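Local atomic coordinates of NO-binding heme-dependent sensor protein (Shewanella oneidensis, PDB entry 4U9B), a protein that binds heme and, through it, nitric oxide, and probably serves as a gas sensor of the H-NOX family. Residues I4-M12 / F69-R80; F91-H99 / N119-L130. One frame throughout, in Å; residues are numbered along the deposited sequence.

Contact 1 (I4-M12 / F69-R80); sequences IIFNVLEDM and FGQFLFNGLASR. With HEM (protoporphyrin IX containing Fe), chain B.
Leu9 CD1 lies over one face of the Phe69 ring, 4.2 Å from its centroid, while Met12 SD and Ile5 CG2 sit at the ring's edge, in its plane. The neighbouring ring, Phe72, takes Met12 CB on a face, 3.9 Å from CB to the ring centroid, and Val8 CG1 at its edge. One extended side chain thus serves both rings: with CG anti to the backbone N (chi1 -169°), Met12 runs past Phe72 and brings its sulfur to Phe69, a Met-aromatic contact with each. The third flat group is the guanidinium of Arg80. Val8 CG2 rests on one of its faces, 3.6 Å from NH1 of Arg80, and Asp11 OD2 and Gly76 O are met near its plane. The salt bridge from Arg80 NH2 to Asp11 OD2 measures 3.0 Å and is fairly straight at 159°; it reaches the carboxylate's syn side, somewhat out of plane, and water 1 also links OD2 to NH1. NH1 turns back to Gly76 O of its own helix, so the guanidinium is gripped at two nitrogens and its rotation is fixed.

These are two helices of the H-NOX fold crossing at 116°, packed knobs-into-holes: Val8 enters among Phe72, Leu73, Gly76 and Arg80, and Phe69 among Ile5, Val8, Leu9 and Met12. Gly76 lets the backbones close to 5.8 Å between its CA and Val8 CA; a CB there would clash with Val8 CG1. Ile4 CD1 packs 3.4 Å from Arg80 CD and also touches Leu77 CD2. Toward the heme, Leu77 CD1 faces the porphyrin, and Ile5 CD1 reaches the heme atom CAD.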
loop_
_atom_site.group_PDB
_atom_site.type_symbol
_atom_site.label_atom_id
_atom_site.label_comp_id
_atom_site.label_asym_id
_atom_site.label_seq_id
_atom_site.Cartn_x
_atom_site.Cartn_y
_atom_site.Cartn_z
ATOM N N ILE A 4 0.289 6.716 -9.826
ATOM C CA ILE A 4 -0.196 7.311 -8.584
ATOM C C ILE A 4 0.632 6.810 -7.404
ATOM O O ILE A 4 0.943 7.566 -6.488
ATOM C CB ILE A 4 -1.699 7.013 -8.335
ATOM C CG1 ILE A 4 -2.124 7.545 -6.965
ATOM C CG2 ILE A 4 -1.992 5.522 -8.426
ATOM C CD1 ILE A 4 -3.628 7.715 -6.807
ATOM N N ILE A 5 1.012 5.540 -7.444
ATOM C CA ILE A 5 1.813 4.964 -6.372
ATOM C C ILE A 5 3.168 5.662 -6.314
ATOM O O ILE A 5 3.648 6.013 -5.236
ATOM C CB ILE A 5 2.012 3.449 -6.564
ATOM C CG1 ILE A 5 0.656 2.744 -6.713
ATOM C CG2 ILE A 5 2.806 2.861 -5.402
ATOM C CD1 ILE A 5 -0.285 2.914 -5.528
ATOM N N PHE A 6 3.771 5.871 -7.480
ATOM C CA PHE A 6 5.027 6.603 -7.573
ATOM C C PHE A 6 4.860 8.054 -7.138
ATOM O O PHE A 6 5.754 8.624 -6.522
ATOM C CB PHE A 6 5.576 6.558 -9.001
ATOM C CG PHE A 6 6.049 5.204 -9.428
ATOM C CD1 PHE A 6 7.358 4.811 -9.201
ATOM C CD2 PHE A 6 5.190 4.324 -10.059
ATOM C CE1 PHE A 6 7.799 3.567 -9.601
ATOM C CE2 PHE A 6 5.623 3.077 -10.457
ATOM C CZ PHE A 6 6.930 2.697 -10.227
ATOM N N ASN A 7 3.720 8.654 -7.466
ATOM C CA ASN A 7 3.473 10.041 -7.088
ATOM C C ASN A 7 3.433 10.204 -5.574
ATOM O O ASN A 7 3.983 11.164 -5.036
ATOM C CB ASN A 7 2.162 10.553 -7.695
ATOM C CG ASN A 7 2.223 10.682 -9.206
ATOM O OD1 ASN A 7 3.302 10.816 -9.796
ATOM N ND2 ASN A 7 1.059 10.647 -9.841
ATOM N N VAL A 8 2.782 9.272 -4.885
ATOM C CA VAL A 8 2.713 9.343 -3.432
ATOM C C VAL A 8 4.093 9.048 -2.845
ATOM O O VAL A 8 4.483 9.645 -1.844
ATOM C CB VAL A 8 1.663 8.368 -2.857
ATOM C CG1 VAL A 8 1.632 8.454 -1.342
ATOM C CG2 VAL A 8 0.284 8.686 -3.418
ATOM N N LEU A 9 4.835 8.140 -3.475
ATOM C CA LEU A 9 6.196 7.851 -3.038
ATOM C C LEU A 9 7.046 9.109 -3.167
ATOM O O LEU A 9 7.849 9.411 -2.285
ATOM C CB LEU A 9 6.811 6.702 -3.846
ATOM C CG LEU A 9 8.234 6.288 -3.449
ATOM C CD1 LEU A 9 8.268 5.736 -2.034
ATOM C CD2 LEU A 9 8.800 5.266 -4.422
ATOM N N GLU A 10 6.859 9.850 -4.257
ATOM C CA GLU A 10 7.587 11.101 -4.451
ATOM C C GLU A 10 7.288 12.064 -3.307
ATOM O O GLU A 10 8.203 12.661 -2.740
ATOM C CB GLU A 10 7.232 11.758 -5.790
ATOM C CG GLU A 10 8.043 13.035 -6.066
ATOM C CD GLU A 10 7.638 13.740 -7.343
ATOM O OE1 GLU A 10 7.921 14.951 -7.463
ATOM O OE2 GLU A 10 7.046 13.088 -8.229
ATOM N N ASP A 11 6.008 12.214 -2.973
ATOM C CA ASP A 11 5.607 13.088 -1.876
ATOM C C ASP A 11 6.343 12.717 -0.594
ATOM O O ASP A 11 6.781 13.585 0.156
ATOM C CB ASP A 11 4.093 13.022 -1.645
ATOM C CG ASP A 11 3.298 13.657 -2.772
ATOM O OD1 ASP A 11 3.887 14.425 -3.560
ATOM O OD2 ASP A 11 2.080 13.396 -2.863
ATOM N N MET A 12 6.491 11.420 -0.354
ATOM C CA MET A 12 7.131 10.942 0.864
ATOM C C MET A 12 8.637 11.206 0.838
ATOM O O MET A 12 9.189 11.774 1.782
ATOM C CB MET A 12 6.853 9.450 1.053
ATOM C CG MET A 12 7.250 8.922 2.418
ATOM S SD MET A 12 6.799 7.196 2.664
ATOM C CE MET A 12 7.073 7.037 4.428
ATOM N N PHE A 69 5.771 3.275 4.060
ATOM C CA PHE A 69 5.184 3.817 2.843
ATOM C C PHE A 69 3.703 3.479 2.754
ATOM O O PHE A 69 2.892 4.326 2.388
ATOM C CB PHE A 69 5.923 3.287 1.615
ATOM C CG PHE A 69 5.273 3.651 0.311
ATOM C CD1 PHE A 69 5.045 4.974 -0.020
ATOM C CD2 PHE A 69 4.912 2.668 -0.592
ATOM C CE1 PHE A 69 4.452 5.309 -1.220
ATOM C CE2 PHE A 69 4.321 2.997 -1.793
ATOM C CZ PHE A 69 4.092 4.321 -2.108
ATOM N N GLY A 70 3.357 2.240 3.093
ATOM C CA GLY A 70 1.972 1.801 3.071
ATOM C C GLY A 70 1.067 2.668 3.926
ATOM O O GLY A 70 -0.043 3.020 3.517
ATOM N N GLN A 71 1.537 3.021 5.116
ATOM C CA GLN A 71 0.751 3.857 6.014
ATOM C C GLN A 71 0.611 5.263 5.450
ATOM O O GLN A 71 -0.464 5.863 5.513
ATOM C CB GLN A 71 1.384 3.899 7.402
ATOM C CG GLN A 71 0.555 4.661 8.417
ATOM C CD GLN A 71 0.817 4.225 9.847
ATOM O OE1 GLN A 71 1.811 3.558 10.138
ATOM N NE2 GLN A 71 -0.083 4.596 10.748
ATOM N N PHE A 72 1.703 5.780 4.898
ATOM C CA PHE A 72 1.694 7.080 4.241
ATOM C C PHE A 72 0.750 7.047 3.044
ATOM O O PHE A 72 0.044 8.018 2.764
ATOM C CB PHE A 72 3.117 7.457 3.799
ATOM C CG PHE A 72 3.243 8.850 3.236
ATOM C CD1 PHE A 72 3.027 9.090 1.887
ATOM C CD2 PHE A 72 3.604 9.912 4.051
ATOM C CE1 PHE A 72 3.150 10.367 1.365
ATOM C CE2 PHE A 72 3.730 11.192 3.535
ATOM C CZ PHE A 72 3.504 11.419 2.189
ATOM N N LEU A 73 0.728 5.908 2.360
ATOM C CA LEU A 73 0.013 5.766 1.096
ATOM C C LEU A 73 -1.504 5.852 1.239
ATOM O O LEU A 73 -2.191 6.238 0.291
ATOM C CB LEU A 73 0.392 4.439 0.432
ATOM C CG LEU A 73 -0.307 4.062 -0.879
ATOM C CD1 LEU A 73 -0.049 5.096 -1.969
ATOM C CD2 LEU A 73 0.145 2.683 -1.335
ATOM N N PHE A 74 -2.045 5.495 2.401
ATOM C CA PHE A 74 -3.495 5.505 2.532
ATOM C C PHE A 74 -4.053 6.909 2.336
ATOM O O PHE A 74 -5.014 7.099 1.593
ATOM C CB PHE A 74 -3.964 4.972 3.881
ATOM C CG PHE A 74 -5.454 4.930 3.992
ATOM C CD1 PHE A 74 -6.160 3.831 3.540
ATOM C CD2 PHE A 74 -6.157 6.014 4.493
ATOM C CE1 PHE A 74 -7.536 3.800 3.612
ATOM C CE2 PHE A 74 -7.535 5.987 4.568
ATOM C CZ PHE A 74 -8.223 4.879 4.128
ATOM N N ASN A 75 -3.455 7.889 3.004
ATOM C CA ASN A 75 -3.897 9.268 2.865
ATOM C C ASN A 75 -3.670 9.774 1.445
ATOM O O ASN A 75 -4.455 10.566 0.926
ATOM C CB ASN A 75 -3.169 10.166 3.862
ATOM C CG ASN A 75 -3.206 9.616 5.271
ATOM O OD1 ASN A 75 -2.502 8.657 5.595
ATOM N ND2 ASN A 75 -4.025 10.224 6.120
ATOM N N GLY A 76 -2.591 9.309 0.823
ATOM C CA GLY A 76 -2.279 9.683 -0.543
ATOM C C GLY A 76 -3.359 9.217 -1.497
ATOM O O GLY A 76 -3.738 9.933 -2.422
ATOM N N LEU A 77 -3.860 8.007 -1.263
ATOM C CA LEU A 77 -4.935 7.450 -2.073
ATOM C C LEU A 77 -6.273 8.083 -1.711
ATOM O O LEU A 77 -7.075 8.405 -2.587
ATOM C CB LEU A 77 -5.009 5.933 -1.893
ATOM C CG LEU A 77 -3.830 5.132 -2.440
ATOM C CD1 LEU A 77 -3.888 3.696 -1.941
ATOM C CD2 LEU A 77 -3.821 5.172 -3.960
ATOM N N ALA A 78 -6.507 8.258 -0.415
ATOM C CA ALA A 78 -7.752 8.846 0.065
ATOM C C ALA A 78 -7.926 10.268 -0.458
ATOM O O ALA A 78 -9.031 10.675 -0.809
ATOM C CB ALA A 78 -7.791 8.833 1.587
ATOM N N SER A 79 -6.827 11.015 -0.513
ATOM C CA SER A 79 -6.856 12.398 -0.983
ATOM C C SER A 79 -7.193 12.500 -2.467
ATOM O O SER A 79 -7.918 13.404 -2.886
ATOM C CB SER A 79 -5.508 13.071 -0.722
ATOM O OG SER A 79 -5.369 13.416 0.644
ATOM N N ARG A 80 -6.657 11.575 -3.254
ATOM C CA ARG A 80 -6.840 11.589 -4.701
ATOM C C ARG A 80 -8.147 10.915 -5.122
ATOM O O ARG A 80 -8.658 11.174 -6.213
ATOM C CB ARG A 80 -5.648 10.910 -5.386
ATOM C CG ARG A 80 -4.339 11.692 -5.273
ATOM C CD ARG A 80 -3.137 10.812 -5.600
ATOM N NE ARG A 80 -1.884 11.564 -5.689
ATOM C CZ ARG A 80 -1.189 12.003 -4.642
ATOM N NH1 ARG A 80 -1.624 11.790 -3.407
ATOM N NH2 ARG A 80 -0.057 12.668 -4.831
HETATM C CHA HEM B . -2.402 -1.152 -4.893
HETATM C CHB HEM B . -3.865 -2.889 -0.620
HETATM C CHC HEM B . -6.900 0.827 -0.097
HETATM C CHD HEM B . -6.296 1.836 -4.801
HETATM C C1A HEM B . -2.416 -1.824 -3.697
HETATM C C2A HEM B . -1.338 -2.622 -3.146
HETATM C C3A HEM B . -1.750 -3.094 -1.966
HETATM C C4A HEM B . -3.094 -2.618 -1.727
HETATM C CMA HEM B . -0.956 -3.990 -0.999
HETATM C CAA HEM B . 0.038 -2.879 -3.803
HETATM C CBA HEM B . -0.101 -3.784 -5.031
HETATM C CGA HEM B . -0.047 -5.258 -4.693
HETATM O O1A HEM B . -0.124 -6.087 -5.643
HETATM O O2A HEM B . 0.074 -5.628 -3.496
HETATM C C1B HEM B . -4.770 -2.015 -0.070
HETATM C C2B HEM B . -5.293 -2.071 1.276
HETATM C C3B HEM B . -6.151 -1.044 1.424
HETATM C C4B HEM B . -6.165 -0.304 0.174
HETATM C CMB HEM B . -4.892 -3.182 2.273
HETATM C CAB HEM B . -6.988 -0.604 2.649
HETATM C CBB HEM B . -6.714 -0.972 3.905
HETATM C C1C HEM B . -7.011 1.430 -1.333
HETATM C C2C HEM B . -7.835 2.577 -1.639
HETATM C C3C HEM B . -7.697 2.872 -2.937
HETATM C C4C HEM B . -6.756 1.913 -3.504
HETATM C CMC HEM B . -8.725 3.312 -0.615
HETATM C CAC HEM B . -8.427 4.054 -3.627
HETATM C CBC HEM B . -8.494 4.203 -4.955
HETATM C C1D HEM B . -5.144 1.209 -5.220
HETATM C C2D HEM B . -4.474 1.490 -6.468
HETATM C C3D HEM B . -3.263 0.561 -6.497
HETATM C C4D HEM B . -3.318 -0.195 -5.269
HETATM C CMD HEM B . -4.883 2.518 -7.540
HETATM C CAD HEM B . -2.197 0.449 -7.600
HETATM C CBD HEM B . -2.614 -0.594 -8.634
HETATM C CGD HEM B . -1.545 -0.681 -9.689
HETATM O O1D HEM B . -0.398 -0.263 -9.396
HETATM O O2D HEM B . -1.830 -1.167 -10.818
HETATM N NA HEM B . -3.471 -1.837 -2.799
HETATM N NB HEM B . -5.316 -0.928 -0.714
HETATM N NC HEM B . -6.367 1.051 -2.496
HETATM N ND HEM B . -4.436 0.214 -4.544
HETATM FE FE HEM B . -5.029 -0.512 -2.718
HETATM O O HOH W 1 0.558 12.008 -1.055
#

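Contact 2 (F91-H99 / N119-L130); sequences FTSLVMGIH and NGQLLPNNQIAL. With HEM (protoporphyrin IX containing Fe), chain B; PO4 (phosphate ion), chain E.
Met96 folds back over the strand at Gly120. From CB the chain leaves with CG anti to the carbonyl carbon (chi1 -67°), and further bends at chi2 and chi3 curl it round. SD then comes to 3.7 Å from Gly120 C and touches Ile128 CG2, and CE ends 3.3 Å from Gly120 O, beside Leu122 N and CB. A CB on Gly120 would come tight against that sulfur, so the bare backbone gives Met96 room to lie close.

Val95 CG1 touches both Ile128 CG2 and Leu130 CD1, 3.9 Å from each. Thr92 CG2 meets Ile128 CD1 and, at 4.1 Å, Leu122 CD1, whereas water 2 connects Thr92 OG1 with Asn126 O. Strands 117-122 and 128-133 form a beta hairpin at the edge of the four-stranded antiparallel sheet of the H-NOX domain, and helix 91-96 packs on it, with Leu146 of helix 139-152 also touching Val95 and Leu130. A type I turn from Leu123 to Asn126 closes the hairpin, where Asn125 OD1 takes the N-H of Gln127 in an Asx turn.

At the other end Asn119 OD1 lies over one face of the His99 ring, 3.3 Å from NE2, too poorly angled to be a hydrogen bond. Instead, both side chains hold a phosphate, probably from the crystallisation liquor: His99 NE2 donates to O1, and Asn119 ND2 to O2 at 3.1 Å and 166°. With alanine in place of Asn119, phosphate O2 would probably lose this donor and the His99 ring the amide oxygen that lies over it. Ile98 CD1 touches the porphyrin atom CAB at 3.6 Å.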
loop_
_atom_site.group_PDB
_atom_site.type_symbol
_atom_site.label_atom_id
_atom_site.label_comp_id
_atom_site.label_asym_id
_atom_site.label_seq_id
_atom_site.Cartn_x
_atom_site.Cartn_y
_atom_site.Cartn_z
ATOM N N PHE A 91 -13.936 1.729 9.902
ATOM C CA PHE A 91 -12.771 0.934 9.525
ATOM C C PHE A 91 -13.150 -0.452 9.009
ATOM O O PHE A 91 -12.662 -0.881 7.964
ATOM C CB PHE A 91 -11.828 0.809 10.723
ATOM C CG PHE A 91 -10.642 -0.082 10.479
ATOM C CD1 PHE A 91 -9.549 0.375 9.761
ATOM C CD2 PHE A 91 -10.613 -1.371 10.984
ATOM C CE1 PHE A 91 -8.456 -0.442 9.540
ATOM C CE2 PHE A 91 -9.521 -2.192 10.770
ATOM C CZ PHE A 91 -8.441 -1.727 10.046
ATOM N N THR A 92 -14.022 -1.147 9.734
ATOM C CA THR A 92 -14.405 -2.507 9.362
ATOM C C THR A 92 -15.060 -2.544 7.984
ATOM O O THR A 92 -14.798 -3.450 7.190
ATOM C CB THR A 92 -15.368 -3.125 10.395
ATOM O OG1 THR A 92 -14.724 -3.191 11.673
ATOM C CG2 THR A 92 -15.788 -4.533 9.979
ATOM N N SER A 93 -15.912 -1.560 7.708
ATOM C CA SER A 93 -16.602 -1.478 6.425
ATOM C C SER A 93 -15.608 -1.331 5.278
ATOM O O SER A 93 -15.756 -1.966 4.234
ATOM C CB SER A 93 -17.585 -0.303 6.414
ATOM O OG SER A 93 -18.426 -0.325 7.554
ATOM N N LEU A 94 -14.594 -0.494 5.480
ATOM C CA LEU A 94 -13.574 -0.262 4.459
ATOM C C LEU A 94 -12.816 -1.547 4.150
ATOM O O LEU A 94 -12.701 -1.942 2.991
ATOM C CB LEU A 94 -12.598 0.831 4.906
ATOM C CG LEU A 94 -11.600 1.336 3.853
ATOM C CD1 LEU A 94 -11.194 2.769 4.159
ATOM C CD2 LEU A 94 -10.352 0.454 3.766
ATOM N N VAL A 95 -12.297 -2.192 5.190
ATOM C CA VAL A 95 -11.489 -3.396 5.021
ATOM C C VAL A 95 -12.285 -4.512 4.352
ATOM O O VAL A 95 -11.793 -5.181 3.443
ATOM C CB VAL A 95 -10.947 -3.901 6.373
ATOM C CG1 VAL A 95 -10.133 -5.179 6.187
ATOM C CG2 VAL A 95 -10.094 -2.826 7.031
ATOM N N MET A 96 -13.513 -4.717 4.813
ATOM C CA MET A 96 -14.376 -5.734 4.231
ATOM C C MET A 96 -14.819 -5.346 2.822
ATOM O O MET A 96 -15.338 -6.179 2.078
ATOM C CB MET A 96 -15.594 -5.963 5.129
ATOM C CG MET A 96 -15.247 -6.588 6.471
ATOM S SD MET A 96 -14.519 -8.231 6.305
ATOM C CE MET A 96 -15.922 -9.153 5.677
ATOM N N GLY A 97 -14.599 -4.085 2.462
ATOM C CA GLY A 97 -14.976 -3.582 1.152
ATOM C C GLY A 97 -13.829 -3.489 0.163
ATOM O O GLY A 97 -14.025 -3.041 -0.967
ATOM N N ILE A 98 -12.632 -3.901 0.570
ATOM C CA ILE A 98 -11.485 -3.861 -0.333
ATOM C C ILE A 98 -11.743 -4.764 -1.537
ATOM O O ILE A 98 -11.499 -4.375 -2.679
ATOM C CB ILE A 98 -10.173 -4.297 0.370
ATOM C CG1 ILE A 98 -9.810 -3.313 1.488
ATOM C CG2 ILE A 98 -9.023 -4.379 -0.639
ATOM C CD1 ILE A 98 -8.645 -3.765 2.364
ATOM N N HIS A 99 -12.252 -5.963 -1.275
ATOM C CA HIS A 99 -12.441 -6.963 -2.319
ATOM C C HIS A 99 -13.526 -6.555 -3.309
ATOM O O HIS A 99 -13.347 -6.669 -4.520
ATOM C CB HIS A 99 -12.796 -8.316 -1.698
ATOM C CG HIS A 99 -12.923 -9.423 -2.697
ATOM N ND1 HIS A 99 -14.131 -10.009 -3.011
ATOM C CD2 HIS A 99 -11.995 -10.048 -3.458
ATOM C CE1 HIS A 99 -13.940 -10.949 -3.918
ATOM N NE2 HIS A 99 -12.652 -10.994 -4.207
ATOM N N ASN A 119 -9.023 -10.767 0.377
ATOM C CA ASN A 119 -10.309 -11.291 0.811
ATOM C C ASN A 119 -10.425 -11.189 2.321
ATOM O O ASN A 119 -9.515 -11.588 3.045
ATOM C CB ASN A 119 -10.482 -12.745 0.369
ATOM C CG ASN A 119 -10.569 -12.895 -1.137
ATOM O OD1 ASN A 119 -11.661 -12.954 -1.705
ATOM N ND2 ASN A 119 -9.415 -12.964 -1.793
ATOM N N GLY A 120 -11.551 -10.659 2.786
ATOM C CA GLY A 120 -11.762 -10.430 4.202
ATOM C C GLY A 120 -12.919 -11.228 4.762
ATOM O O GLY A 120 -13.965 -11.356 4.127
ATOM N N GLN A 121 -12.714 -11.774 5.954
ATOM C CA GLN A 121 -13.780 -12.406 6.719
ATOM C C GLN A 121 -13.908 -11.710 8.064
ATOM O O GLN A 121 -12.921 -11.553 8.784
ATOM C CB GLN A 121 -13.507 -13.901 6.918
ATOM C CG GLN A 121 -13.600 -14.725 5.646
ATOM C CD GLN A 121 -14.986 -14.687 5.026
ATOM O OE1 GLN A 121 -15.991 -14.580 5.730
ATOM N NE2 GLN A 121 -15.047 -14.765 3.701
ATOM N N LEU A 122 -15.121 -11.274 8.389
ATOM C CA LEU A 122 -15.415 -10.754 9.717
ATOM C C LEU A 122 -15.773 -11.926 10.616
ATOM O O LEU A 122 -16.756 -12.625 10.375
ATOM C CB LEU A 122 -16.556 -9.734 9.676
ATOM C CG LEU A 122 -16.922 -9.089 11.021
ATOM C CD1 LEU A 122 -15.739 -8.333 11.610
ATOM C CD2 LEU A 122 -18.119 -8.162 10.875
ATOM N N LEU A 123 -14.966 -12.139 11.647
ATOM C CA LEU A 123 -15.133 -13.285 12.527
ATOM C C LEU A 123 -16.079 -12.926 13.673
ATOM O O LEU A 123 -16.232 -11.751 13.996
ATOM C CB LEU A 123 -13.770 -13.740 13.054
ATOM C CG LEU A 123 -12.717 -13.971 11.964
ATOM C CD1 LEU A 123 -11.368 -14.349 12.572
ATOM C CD2 LEU A 123 -13.178 -15.034 10.973
ATOM N N PRO A 124 -16.724 -13.935 14.287
ATOM C CA PRO A 124 -17.703 -13.671 15.353
ATOM C C PRO A 124 -17.127 -12.945 16.569
ATOM O O PRO A 124 -17.888 -12.365 17.345
ATOM C CB PRO A 124 -18.181 -15.072 15.747
ATOM C CG PRO A 124 -17.919 -15.917 14.558
ATOM C CD PRO A 124 -16.674 -15.364 13.933
ATOM N N ASN A 125 -15.809 -12.979 16.737
ATOM C CA ASN A 125 -15.164 -12.235 17.814
ATOM C C ASN A 125 -14.795 -10.824 17.357
ATOM O O ASN A 125 -14.055 -10.117 18.037
ATOM C CB ASN A 125 -13.925 -12.980 18.310
ATOM C CG ASN A 125 -12.848 -13.094 17.251
ATOM O OD1 ASN A 125 -13.089 -12.833 16.073
ATOM N ND2 ASN A 125 -11.653 -13.499 17.664
ATOM N N ASN A 126 -15.323 -10.438 16.196
ATOM C CA ASN A 126 -15.117 -9.115 15.604
ATOM C C ASN A 126 -13.665 -8.833 15.207
ATOM O O ASN A 126 -13.293 -7.684 14.968
ATOM C CB ASN A 126 -15.624 -8.022 16.552
ATOM C CG ASN A 126 -17.135 -8.030 16.690
ATOM O OD1 ASN A 126 -17.850 -8.398 15.758
ATOM N ND2 ASN A 126 -17.627 -7.623 17.853
ATOM N N GLN A 127 -12.852 -9.880 15.128
ATOM C CA GLN A 127 -11.566 -9.773 14.454
ATOM C C GLN A 127 -11.819 -9.928 12.961
ATOM O O GLN A 127 -12.799 -10.555 12.558
ATOM C CB GLN A 127 -10.574 -10.829 14.952
ATOM C CG GLN A 127 -10.192 -10.683 16.417
ATOM C CD GLN A 127 -9.190 -11.733 16.870
ATOM O OE1 GLN A 127 -9.087 -12.807 16.277
ATOM N NE2 GLN A 127 -8.448 -11.426 17.928
ATOM N N ILE A 128 -10.947 -9.339 12.147
ATOM C CA ILE A 128 -11.031 -9.467 10.699
ATOM C C ILE A 128 -9.877 -10.322 10.198
ATOM O O ILE A 128 -8.723 -10.025 10.482
ATOM C CB ILE A 128 -10.986 -8.091 10.003
ATOM C CG1 ILE A 128 -12.127 -7.200 10.500
ATOM C CG2 ILE A 128 -11.062 -8.252 8.483
ATOM C CD1 ILE A 128 -11.958 -5.732 10.143
ATOM N N ALA A 129 -10.198 -11.382 9.461
ATOM C CA ALA A 129 -9.188 -12.224 8.829
ATOM C C ALA A 129 -9.018 -11.810 7.375
ATOM O O ALA A 129 -9.909 -12.022 6.552
ATOM C CB ALA A 129 -9.575 -13.687 8.922
ATOM N N LEU A 130 -7.870 -11.216 7.067
ATOM C CA LEU A 130 -7.612 -10.679 5.740
ATOM C C LEU A 130 -6.551 -11.497 5.014
ATOM O O LEU A 130 -5.384 -11.500 5.401
ATOM C CB LEU A 130 -7.176 -9.216 5.845
ATOM C CG LEU A 130 -7.337 -8.371 4.580
ATOM C CD1 LEU A 130 -8.803 -8.260 4.170
ATOM C CD2 LEU A 130 -6.748 -6.991 4.793
HETATM C CHA HEM B . -2.402 -1.152 -4.893
HETATM C CHB HEM B . -3.865 -2.889 -0.620
HETATM C CHC HEM B . -6.900 0.827 -0.097
HETATM C CHD HEM B . -6.296 1.836 -4.801
HETATM C C1A HEM B . -2.416 -1.824 -3.697
HETATM C C2A HEM B . -1.338 -2.622 -3.146
HETATM C C3A HEM B . -1.750 -3.094 -1.966
HETATM C C4A HEM B . -3.094 -2.618 -1.727
HETATM C CMA HEM B . -0.956 -3.990 -0.999
HETATM C CAA HEM B . 0.038 -2.879 -3.803
HETATM C CBA HEM B . -0.101 -3.784 -5.031
HETATM C CGA HEM B . -0.047 -5.258 -4.693
HETATM O O1A HEM B . -0.124 -6.087 -5.643
HETATM O O2A HEM B . 0.074 -5.628 -3.496
HETATM C C1B HEM B . -4.770 -2.015 -0.070
HETATM C C2B HEM B . -5.293 -2.071 1.276
HETATM C C3B HEM B . -6.151 -1.044 1.424
HETATM C C4B HEM B . -6.165 -0.304 0.174
HETATM C CMB HEM B . -4.892 -3.182 2.273
HETATM C CAB HEM B . -6.988 -0.604 2.649
HETATM C CBB HEM B . -6.714 -0.972 3.905
HETATM C C1C HEM B . -7.011 1.430 -1.333
HETATM C C2C HEM B . -7.835 2.577 -1.639
HETATM C C3C HEM B . -7.697 2.872 -2.937
HETATM C C4C HEM B . -6.756 1.913 -3.504
HETATM C CMC HEM B . -8.725 3.312 -0.615
HETATM C CAC HEM B . -8.427 4.054 -3.627
HETATM C CBC HEM B . -8.494 4.203 -4.955
HETATM C C1D HEM B . -5.144 1.209 -5.220
HETATM C C2D HEM B . -4.474 1.490 -6.468
HETATM C C3D HEM B . -3.263 0.561 -6.497
HETATM C C4D HEM B . -3.318 -0.195 -5.269
HETATM C CMD HEM B . -4.883 2.518 -7.540
HETATM C CAD HEM B . -2.197 0.449 -7.600
HETATM C CBD HEM B . -2.614 -0.594 -8.634
HETATM C CGD HEM B . -1.545 -0.681 -9.689
HETATM O O1D HEM B . -0.398 -0.263 -9.396
HETATM O O2D HEM B . -1.830 -1.167 -10.818
HETATM N NA HEM B . -3.471 -1.837 -2.799
HETATM N NB HEM B . -5.316 -0.928 -0.714
HETATM N NC HEM B . -6.367 1.051 -2.496
HETATM N ND HEM B . -4.436 0.214 -4.544
HETATM FE FE HEM B . -5.029 -0.512 -2.718
HETATM P P PO4 E . -10.129 -13.262 -5.870
HETATM O O1 PO4 E . -10.775 -12.002 -6.395
HETATM O O2 PO4 E . -9.053 -12.897 -4.875
HETATM O O3 PO4 E . -11.174 -14.118 -5.192
HETATM O O4 PO4 E . -9.515 -14.028 -7.017
HETATM O O HOH W 2 -14.625 -5.192 13.793
#

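Overall arrangement
Contacts 1 and 2 follow one another along the chain, their centres 23 Å apart, and both touch the heme. Contact 1 lies near the middle of the molecule, about 8 Å from the chain centre, and contact 2 further out, about 17 Å from it. They meet directly where Phe74 CZ packs on Leu94 CD1 at 3.6 Å. Nitric oxide lies closer to contact 2: the side chain of Ile98, part of its pocket, is about 4 Å away, against about 6 Å for Leu77 of contact 1. The side chain of His99 is about 6 Å from that of His103, known as the axial iron ligand of this protein but not bound to the iron in this nitrosyl model.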